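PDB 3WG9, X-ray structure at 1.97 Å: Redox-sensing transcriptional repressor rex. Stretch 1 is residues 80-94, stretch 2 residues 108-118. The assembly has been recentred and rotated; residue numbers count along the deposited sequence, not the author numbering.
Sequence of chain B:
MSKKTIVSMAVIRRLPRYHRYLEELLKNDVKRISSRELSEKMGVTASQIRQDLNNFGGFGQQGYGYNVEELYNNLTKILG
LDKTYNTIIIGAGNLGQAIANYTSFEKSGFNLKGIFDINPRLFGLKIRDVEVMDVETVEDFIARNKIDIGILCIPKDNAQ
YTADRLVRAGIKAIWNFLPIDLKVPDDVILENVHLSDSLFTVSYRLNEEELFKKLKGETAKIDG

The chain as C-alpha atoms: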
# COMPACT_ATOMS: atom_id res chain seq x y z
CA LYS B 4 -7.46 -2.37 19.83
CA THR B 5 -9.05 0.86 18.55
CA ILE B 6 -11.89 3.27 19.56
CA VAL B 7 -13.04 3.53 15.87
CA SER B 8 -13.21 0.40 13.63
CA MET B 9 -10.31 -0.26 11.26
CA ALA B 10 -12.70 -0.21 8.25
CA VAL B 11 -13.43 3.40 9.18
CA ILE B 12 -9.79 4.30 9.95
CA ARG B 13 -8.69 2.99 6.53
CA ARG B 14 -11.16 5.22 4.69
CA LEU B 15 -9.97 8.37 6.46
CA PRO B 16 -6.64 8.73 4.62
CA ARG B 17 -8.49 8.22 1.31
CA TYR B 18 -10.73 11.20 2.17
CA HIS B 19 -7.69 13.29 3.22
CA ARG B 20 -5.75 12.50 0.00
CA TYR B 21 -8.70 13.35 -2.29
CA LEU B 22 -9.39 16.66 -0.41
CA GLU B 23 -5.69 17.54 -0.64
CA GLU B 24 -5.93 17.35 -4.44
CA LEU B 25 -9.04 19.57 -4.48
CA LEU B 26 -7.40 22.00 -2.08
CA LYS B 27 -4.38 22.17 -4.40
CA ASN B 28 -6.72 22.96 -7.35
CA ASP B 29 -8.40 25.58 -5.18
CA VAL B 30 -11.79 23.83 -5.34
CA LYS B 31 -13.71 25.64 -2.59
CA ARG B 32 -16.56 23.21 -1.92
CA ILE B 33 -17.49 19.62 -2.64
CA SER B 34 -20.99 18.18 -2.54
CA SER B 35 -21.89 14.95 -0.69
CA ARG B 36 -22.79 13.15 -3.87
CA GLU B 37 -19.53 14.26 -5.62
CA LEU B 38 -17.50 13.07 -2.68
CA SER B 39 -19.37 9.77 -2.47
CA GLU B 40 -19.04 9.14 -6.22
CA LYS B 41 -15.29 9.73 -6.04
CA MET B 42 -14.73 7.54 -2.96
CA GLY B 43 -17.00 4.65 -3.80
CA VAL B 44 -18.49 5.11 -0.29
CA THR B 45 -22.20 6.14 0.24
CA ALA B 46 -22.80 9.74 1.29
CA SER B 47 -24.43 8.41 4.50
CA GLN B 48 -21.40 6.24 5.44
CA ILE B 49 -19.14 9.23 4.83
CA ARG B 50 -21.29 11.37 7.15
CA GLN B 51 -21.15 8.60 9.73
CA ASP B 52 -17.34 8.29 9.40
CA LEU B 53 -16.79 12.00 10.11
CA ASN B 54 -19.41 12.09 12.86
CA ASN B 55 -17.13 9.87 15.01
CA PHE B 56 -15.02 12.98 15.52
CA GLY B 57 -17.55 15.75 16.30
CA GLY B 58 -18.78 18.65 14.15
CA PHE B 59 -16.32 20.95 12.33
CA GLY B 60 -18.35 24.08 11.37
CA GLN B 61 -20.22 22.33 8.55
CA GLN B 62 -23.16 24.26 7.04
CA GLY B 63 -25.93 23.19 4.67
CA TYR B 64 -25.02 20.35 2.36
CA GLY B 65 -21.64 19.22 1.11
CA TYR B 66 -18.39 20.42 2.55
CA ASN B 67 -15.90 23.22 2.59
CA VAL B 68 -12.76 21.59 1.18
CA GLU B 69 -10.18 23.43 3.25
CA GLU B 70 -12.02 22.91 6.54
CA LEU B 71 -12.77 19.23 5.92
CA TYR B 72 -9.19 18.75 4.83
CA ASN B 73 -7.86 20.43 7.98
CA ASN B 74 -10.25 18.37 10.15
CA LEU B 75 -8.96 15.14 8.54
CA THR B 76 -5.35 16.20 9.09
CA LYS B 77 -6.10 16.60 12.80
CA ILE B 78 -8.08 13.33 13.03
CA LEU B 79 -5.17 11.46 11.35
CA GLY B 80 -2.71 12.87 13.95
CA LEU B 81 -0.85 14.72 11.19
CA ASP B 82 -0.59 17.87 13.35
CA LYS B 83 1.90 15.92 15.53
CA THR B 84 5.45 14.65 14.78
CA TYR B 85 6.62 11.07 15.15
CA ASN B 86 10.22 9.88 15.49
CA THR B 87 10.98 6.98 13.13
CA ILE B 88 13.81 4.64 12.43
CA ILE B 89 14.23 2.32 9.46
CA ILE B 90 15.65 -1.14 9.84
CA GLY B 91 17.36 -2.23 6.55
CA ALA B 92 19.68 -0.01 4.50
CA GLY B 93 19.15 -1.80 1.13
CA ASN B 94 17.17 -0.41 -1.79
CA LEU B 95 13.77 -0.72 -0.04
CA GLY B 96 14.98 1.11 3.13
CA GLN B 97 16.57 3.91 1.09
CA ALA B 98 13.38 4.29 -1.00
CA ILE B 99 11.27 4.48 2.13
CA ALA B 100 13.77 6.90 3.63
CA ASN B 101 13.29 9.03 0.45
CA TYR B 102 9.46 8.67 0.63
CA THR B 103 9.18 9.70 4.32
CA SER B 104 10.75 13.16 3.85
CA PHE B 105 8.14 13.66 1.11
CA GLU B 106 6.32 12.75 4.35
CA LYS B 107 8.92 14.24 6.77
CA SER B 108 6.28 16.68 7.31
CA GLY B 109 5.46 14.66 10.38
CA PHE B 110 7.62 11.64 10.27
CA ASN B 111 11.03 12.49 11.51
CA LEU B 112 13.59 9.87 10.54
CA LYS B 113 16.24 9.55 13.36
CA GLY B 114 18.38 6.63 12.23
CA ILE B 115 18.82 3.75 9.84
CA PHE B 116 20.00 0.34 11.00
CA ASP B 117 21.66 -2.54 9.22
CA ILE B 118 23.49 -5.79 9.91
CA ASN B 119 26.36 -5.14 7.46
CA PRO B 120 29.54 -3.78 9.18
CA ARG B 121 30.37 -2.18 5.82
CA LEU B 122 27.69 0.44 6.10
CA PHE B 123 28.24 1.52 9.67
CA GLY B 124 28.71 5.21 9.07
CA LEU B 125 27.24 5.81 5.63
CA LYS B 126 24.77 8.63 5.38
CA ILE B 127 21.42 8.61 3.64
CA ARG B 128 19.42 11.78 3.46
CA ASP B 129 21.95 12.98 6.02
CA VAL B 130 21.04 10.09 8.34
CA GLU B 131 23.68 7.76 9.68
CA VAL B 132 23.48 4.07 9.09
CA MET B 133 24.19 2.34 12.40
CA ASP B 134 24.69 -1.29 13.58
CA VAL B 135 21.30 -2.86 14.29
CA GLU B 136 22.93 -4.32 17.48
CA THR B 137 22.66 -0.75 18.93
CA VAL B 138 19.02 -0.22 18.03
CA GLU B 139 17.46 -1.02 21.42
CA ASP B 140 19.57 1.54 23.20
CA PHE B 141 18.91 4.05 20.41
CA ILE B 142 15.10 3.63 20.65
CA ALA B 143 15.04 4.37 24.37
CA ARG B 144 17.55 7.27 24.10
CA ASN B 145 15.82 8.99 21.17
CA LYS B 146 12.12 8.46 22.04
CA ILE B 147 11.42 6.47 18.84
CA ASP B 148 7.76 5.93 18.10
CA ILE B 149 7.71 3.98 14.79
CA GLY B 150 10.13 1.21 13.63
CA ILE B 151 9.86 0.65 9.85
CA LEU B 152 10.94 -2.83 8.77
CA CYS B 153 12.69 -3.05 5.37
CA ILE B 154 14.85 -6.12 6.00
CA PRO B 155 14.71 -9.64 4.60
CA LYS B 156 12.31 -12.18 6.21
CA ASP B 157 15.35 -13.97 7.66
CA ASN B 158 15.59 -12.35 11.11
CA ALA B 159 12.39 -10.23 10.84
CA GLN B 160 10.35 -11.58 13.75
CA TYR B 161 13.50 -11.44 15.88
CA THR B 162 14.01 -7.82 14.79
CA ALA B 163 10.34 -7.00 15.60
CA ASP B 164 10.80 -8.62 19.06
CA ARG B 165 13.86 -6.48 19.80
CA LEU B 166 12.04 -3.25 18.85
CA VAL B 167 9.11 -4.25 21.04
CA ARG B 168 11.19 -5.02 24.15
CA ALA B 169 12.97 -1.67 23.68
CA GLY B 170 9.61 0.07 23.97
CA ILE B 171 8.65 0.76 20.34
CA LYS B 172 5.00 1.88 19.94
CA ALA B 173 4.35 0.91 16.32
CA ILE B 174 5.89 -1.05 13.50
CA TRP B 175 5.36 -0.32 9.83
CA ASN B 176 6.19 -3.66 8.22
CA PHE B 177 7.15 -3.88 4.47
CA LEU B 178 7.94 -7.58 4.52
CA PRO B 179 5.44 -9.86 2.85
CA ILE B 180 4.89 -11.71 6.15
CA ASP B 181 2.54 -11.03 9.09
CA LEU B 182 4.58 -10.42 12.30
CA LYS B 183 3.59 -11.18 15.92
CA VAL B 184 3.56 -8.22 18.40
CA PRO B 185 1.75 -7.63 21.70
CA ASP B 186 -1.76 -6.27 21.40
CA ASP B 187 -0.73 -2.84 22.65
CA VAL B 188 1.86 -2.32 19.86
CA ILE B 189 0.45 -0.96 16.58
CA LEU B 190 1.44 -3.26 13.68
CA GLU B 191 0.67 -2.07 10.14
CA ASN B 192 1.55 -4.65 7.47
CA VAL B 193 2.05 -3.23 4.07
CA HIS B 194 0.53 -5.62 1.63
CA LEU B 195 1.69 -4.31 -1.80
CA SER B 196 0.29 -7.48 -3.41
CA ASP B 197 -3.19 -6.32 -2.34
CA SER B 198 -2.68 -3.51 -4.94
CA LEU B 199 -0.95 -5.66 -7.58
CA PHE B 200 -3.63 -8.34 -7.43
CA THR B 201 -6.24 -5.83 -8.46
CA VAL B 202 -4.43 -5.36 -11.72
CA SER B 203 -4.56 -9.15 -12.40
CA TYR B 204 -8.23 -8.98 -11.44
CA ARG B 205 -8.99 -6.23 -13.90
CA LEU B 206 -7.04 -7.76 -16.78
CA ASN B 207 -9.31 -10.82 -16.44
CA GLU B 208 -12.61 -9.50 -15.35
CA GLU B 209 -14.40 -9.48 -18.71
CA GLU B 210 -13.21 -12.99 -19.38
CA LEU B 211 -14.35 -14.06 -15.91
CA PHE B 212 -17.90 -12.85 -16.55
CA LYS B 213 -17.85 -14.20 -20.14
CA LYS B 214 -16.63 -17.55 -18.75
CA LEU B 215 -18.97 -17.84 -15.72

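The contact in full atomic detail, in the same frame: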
# COMPACT_ATOMS: atom_id res chain seq x y z
N GLY B 80 -3.87 12.61 13.07
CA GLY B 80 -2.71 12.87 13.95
C GLY B 80 -1.55 13.48 13.19
O GLY B 80 -0.41 13.49 13.68
N LEU B 81 -1.86 14.10 12.05
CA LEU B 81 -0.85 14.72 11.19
C LEU B 81 -0.44 16.14 11.60
O LEU B 81 0.45 16.71 11.00
CB LEU B 81 -1.20 14.62 9.70
CG LEU B 81 -1.49 13.18 9.24
CD1 LEU B 81 -1.92 13.19 7.81
CD2 LEU B 81 -0.21 12.35 9.33
N ASP B 82 -1.05 16.65 12.67
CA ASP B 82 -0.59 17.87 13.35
C ASP B 82 0.53 17.58 14.35
O ASP B 82 1.09 18.51 14.94
CB ASP B 82 -1.77 18.49 14.10
CG ASP B 82 -2.35 17.52 15.13
OD1 ASP B 82 -2.64 16.35 14.75
OD2 ASP B 82 -2.42 17.87 16.33
N LYS B 83 0.84 16.31 14.60
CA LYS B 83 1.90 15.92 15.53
C LYS B 83 3.14 15.50 14.73
O LYS B 83 3.07 15.39 13.51
CB LYS B 83 1.48 14.73 16.41
CG LYS B 83 0.13 14.86 17.12
CD LYS B 83 0.15 15.95 18.19
CE LYS B 83 -0.64 15.56 19.46
NZ LYS B 83 -2.11 15.35 19.26
N THR B 84 4.25 15.25 15.41
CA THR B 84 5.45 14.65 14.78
C THR B 84 5.72 13.33 15.45
O THR B 84 5.41 13.15 16.63
CB THR B 84 6.75 15.51 14.99
OG1 THR B 84 6.89 15.79 16.38
CG2 THR B 84 6.69 16.81 14.19
N TYR B 85 6.37 12.44 14.70
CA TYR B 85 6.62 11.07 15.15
C TYR B 85 8.09 10.80 14.78
O TYR B 85 8.53 11.08 13.66
CB TYR B 85 5.70 10.06 14.38
CG TYR B 85 4.24 10.36 14.59
CD1 TYR B 85 3.57 9.92 15.73
CD2 TYR B 85 3.56 11.19 13.70
CE1 TYR B 85 2.23 10.29 15.98
CE2 TYR B 85 2.21 11.58 13.93
CZ TYR B 85 1.58 11.14 15.09
OH TYR B 85 0.26 11.50 15.32
N ASN B 86 8.83 10.28 15.74
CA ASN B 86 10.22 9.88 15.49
C ASN B 86 10.23 8.44 14.95
O ASN B 86 9.64 7.57 15.57
CB ASN B 86 10.97 9.94 16.80
CG ASN B 86 11.10 11.39 17.33
OD1 ASN B 86 10.97 12.34 16.55
ND2 ASN B 86 11.27 11.53 18.64
N THR B 87 10.90 8.25 13.82
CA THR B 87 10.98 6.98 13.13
C THR B 87 12.42 6.51 13.02
O THR B 87 13.37 7.31 13.00
CB THR B 87 10.36 7.09 11.72
OG1 THR B 87 11.18 7.94 10.89
CG2 THR B 87 8.92 7.68 11.85
N ILE B 88 12.59 5.21 12.89
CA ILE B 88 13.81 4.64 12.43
C ILE B 88 13.46 3.66 11.35
O ILE B 88 12.34 3.14 11.32
CB ILE B 88 14.57 3.88 13.54
CG1 ILE B 88 13.72 2.76 14.17
CG2 ILE B 88 14.99 4.86 14.64
CD1 ILE B 88 14.42 2.02 15.35
N ILE B 89 14.41 3.38 10.48
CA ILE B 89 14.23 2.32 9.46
C ILE B 89 15.23 1.26 9.75
O ILE B 89 16.44 1.58 9.97
CB ILE B 89 14.52 2.96 8.07
CG1 ILE B 89 13.36 3.91 7.76
CG2 ILE B 89 14.62 1.91 6.95
CD1 ILE B 89 13.51 4.68 6.42
N ILE B 90 14.78 0.01 9.71
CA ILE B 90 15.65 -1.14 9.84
C ILE B 90 15.81 -1.74 8.42
O ILE B 90 14.81 -2.14 7.76
CB ILE B 90 15.10 -2.24 10.74
CG1 ILE B 90 14.52 -1.70 12.08
CG2 ILE B 90 16.20 -3.34 10.95
CD1 ILE B 90 15.52 -0.84 12.82
N GLY B 91 17.05 -1.74 7.93
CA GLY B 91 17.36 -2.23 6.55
C GLY B 91 17.86 -1.07 5.71
O GLY B 91 17.12 -0.10 5.49
N ALA B 92 19.13 -1.09 5.30
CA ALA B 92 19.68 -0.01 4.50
C ALA B 92 19.89 -0.39 3.03
O ALA B 92 20.53 0.36 2.34
CB ALA B 92 21.01 0.53 5.06
N GLY B 93 19.28 -1.48 2.57
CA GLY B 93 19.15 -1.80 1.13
C GLY B 93 18.24 -0.88 0.35
O GLY B 93 17.78 0.16 0.85
N ASN B 94 17.96 -1.26 -0.91
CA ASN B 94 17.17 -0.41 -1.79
C ASN B 94 15.81 -0.01 -1.19
O ASN B 94 15.45 1.15 -1.22
CB ASN B 94 16.95 -1.16 -3.12
CG ASN B 94 18.28 -1.45 -3.82
OD1 ASN B 94 18.59 -2.59 -4.09
ND2 ASN B 94 19.07 -0.41 -4.07
N SER B 108 7.37 16.07 6.62
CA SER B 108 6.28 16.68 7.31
C SER B 108 5.72 15.49 8.10
O SER B 108 4.96 14.68 7.57
CB SER B 108 5.27 17.31 6.36
OG SER B 108 5.89 18.41 5.73
N GLY B 109 6.20 15.35 9.33
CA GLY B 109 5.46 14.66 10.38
C GLY B 109 6.26 13.48 10.85
O GLY B 109 6.31 13.19 12.05
N PHE B 110 6.95 12.86 9.93
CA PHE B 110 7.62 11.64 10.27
C PHE B 110 9.13 11.83 10.25
O PHE B 110 9.80 11.80 9.21
CB PHE B 110 7.12 10.50 9.38
CG PHE B 110 5.63 10.27 9.50
CD1 PHE B 110 5.14 9.32 10.39
CD2 PHE B 110 4.74 11.02 8.77
CE1 PHE B 110 3.78 9.09 10.51
CE2 PHE B 110 3.36 10.79 8.87
CZ PHE B 110 2.89 9.84 9.73
N ASN B 111 9.66 12.05 11.44
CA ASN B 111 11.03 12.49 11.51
C ASN B 111 12.01 11.34 11.63
O ASN B 111 12.14 10.75 12.69
CB ASN B 111 11.16 13.49 12.66
CG ASN B 111 10.43 14.81 12.37
OD1 ASN B 111 9.89 15.44 13.27
ND2 ASN B 111 10.40 15.20 11.10
N LEU B 112 12.70 11.01 10.54
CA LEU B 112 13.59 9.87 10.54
C LEU B 112 14.86 10.13 11.38
O LEU B 112 15.62 11.02 11.00
CB LEU B 112 14.03 9.52 9.10
CG LEU B 112 14.95 8.29 8.98
CD1 LEU B 112 14.21 6.98 9.37
CD2 LEU B 112 15.44 8.13 7.54
N LYS B 113 15.11 9.34 12.42
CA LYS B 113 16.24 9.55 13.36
C LYS B 113 17.44 8.67 13.13
O LYS B 113 18.50 8.94 13.66
CB LYS B 113 15.78 9.38 14.80
CG LYS B 113 14.70 10.30 15.19
CD LYS B 113 15.14 11.74 15.01
CE LYS B 113 13.92 12.61 15.09
NZ LYS B 113 14.24 14.04 15.36
N GLY B 114 17.28 7.57 12.40
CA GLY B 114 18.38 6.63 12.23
C GLY B 114 17.96 5.51 11.31
O GLY B 114 16.75 5.24 11.15
N ILE B 115 18.96 4.91 10.68
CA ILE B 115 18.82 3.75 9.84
C ILE B 115 19.75 2.67 10.36
O ILE B 115 20.88 2.96 10.78
CB ILE B 115 19.16 4.10 8.35
CG1 ILE B 115 18.23 5.15 7.76
CG2 ILE B 115 19.28 2.86 7.43
CD1 ILE B 115 18.76 5.57 6.36
N PHE B 116 19.29 1.45 10.38
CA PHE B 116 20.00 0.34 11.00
C PHE B 116 20.18 -0.80 10.00
O PHE B 116 19.31 -1.10 9.16
CB PHE B 116 19.25 -0.11 12.26
CG PHE B 116 19.22 0.98 13.31
CD1 PHE B 116 20.20 1.01 14.31
CD2 PHE B 116 18.30 2.03 13.21
CE1 PHE B 116 20.25 2.05 15.24
CE2 PHE B 116 18.33 3.05 14.11
CZ PHE B 116 19.31 3.06 15.15
N ASP B 117 21.35 -1.43 10.11
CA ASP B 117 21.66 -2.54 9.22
C ASP B 117 22.65 -3.52 9.86
O ASP B 117 23.29 -3.20 10.89
CB ASP B 117 22.17 -2.01 7.87
CG ASP B 117 22.10 -3.05 6.77
OD1 ASP B 117 21.05 -3.14 6.09
OD2 ASP B 117 23.12 -3.79 6.65
N ILE B 118 22.68 -4.73 9.33
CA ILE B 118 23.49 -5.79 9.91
C ILE B 118 24.90 -5.82 9.32
O ILE B 118 25.80 -6.48 9.86
CB ILE B 118 22.73 -7.14 9.73
CG1 ILE B 118 23.28 -8.28 10.58
CG2 ILE B 118 22.65 -7.59 8.25
CD1 ILE B 118 23.15 -9.64 9.84
O HOH W 1 10.45 8.80 8.45

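The pairing of these two parallel strands slips by one residue midway. Thr87 lies beside Leu112, with CA atoms 4.7 Å apart, but Ile89 lies beside Ile115, with CA atoms 4.8 Å apart, so two steps along the first strand match three along the second. The hydrogen bonds record the extra residue. Before it, Tyr85 N donates to Gly109 O (2.8 Å), Asn111 N to Tyr85 O (2.7 Å), Thr87 N to Asn111 O (3.0 Å) and Lys113 N to Thr87 O (2.7 Å). Beyond it, Ile89 N donates to Gly114 O (3.1 Å), Phe116 N to Ile89 O (2.9 Å) and Gly91 N to Phe116 O (2.7 Å). Lys113 has phi/psi of -101/-17°, outside the extended region, which fits a bulge here. Gly114 N is 4.0 Å from Thr87 O and is buried without a partner anywhere in the model.

Despite the slip, side chains still match by face. Tyr85, Thr87 and Ile89 share one face with Phe110, Leu112 and Ile115. On it the Tyr85 and Phe110 rings have planes at 26° and centroids 5.4 Å apart; they are slid so far that they barely overlap, although Tyr85 CD2 comes within 3.8 Å of Phe110 CE1. Leu81 CD2 adds to this cluster, 3.9 Å from Phe110 CE2. Farther along, Ile89 CG1 packs on Leu112 CD1 at 3.6 Å, and Ala92 CB on Ile115 CG2 at 3.7 Å. Thr87 brings a hydroxyl to this face: its OG1 is hydrogen-bonded to a water at 2.7 Å, and that water donates to Phe110 O at 3.2 Å, bridging the strands.

The other face carries Asn86, Ile88 and Ile90 with Asn111 and Phe116. The Phe116 side chain serves two neighbors: its CE2 lies 3.8 Å from Ile88 CG2 and its CB 3.8 Å from Ile90 CD1. Gly114 leaves space for this ring, since an ideal CB there would sit only 3.1 Å from Phe116 CE2.

Both ends depend on glycine. Gly109 has phi/psi of 120/-35° and Gly91 115/113°; at either, a CB would jam against the preceding carbonyl oxygen. After Gly91 the ladder closes with a side chain: Ala92 N donates to Asp117 OD1 at 2.9 Å with an N-H...O angle of 171°. At the opposite end, Tyr85 OH donates to Gly80 O at 2.7 Å, tying the strand to the Gly80–Lys83 type I turn. An ideal CB on Gly80 would clash with that hydroxyl, at 2.6 Å from Tyr85 OH.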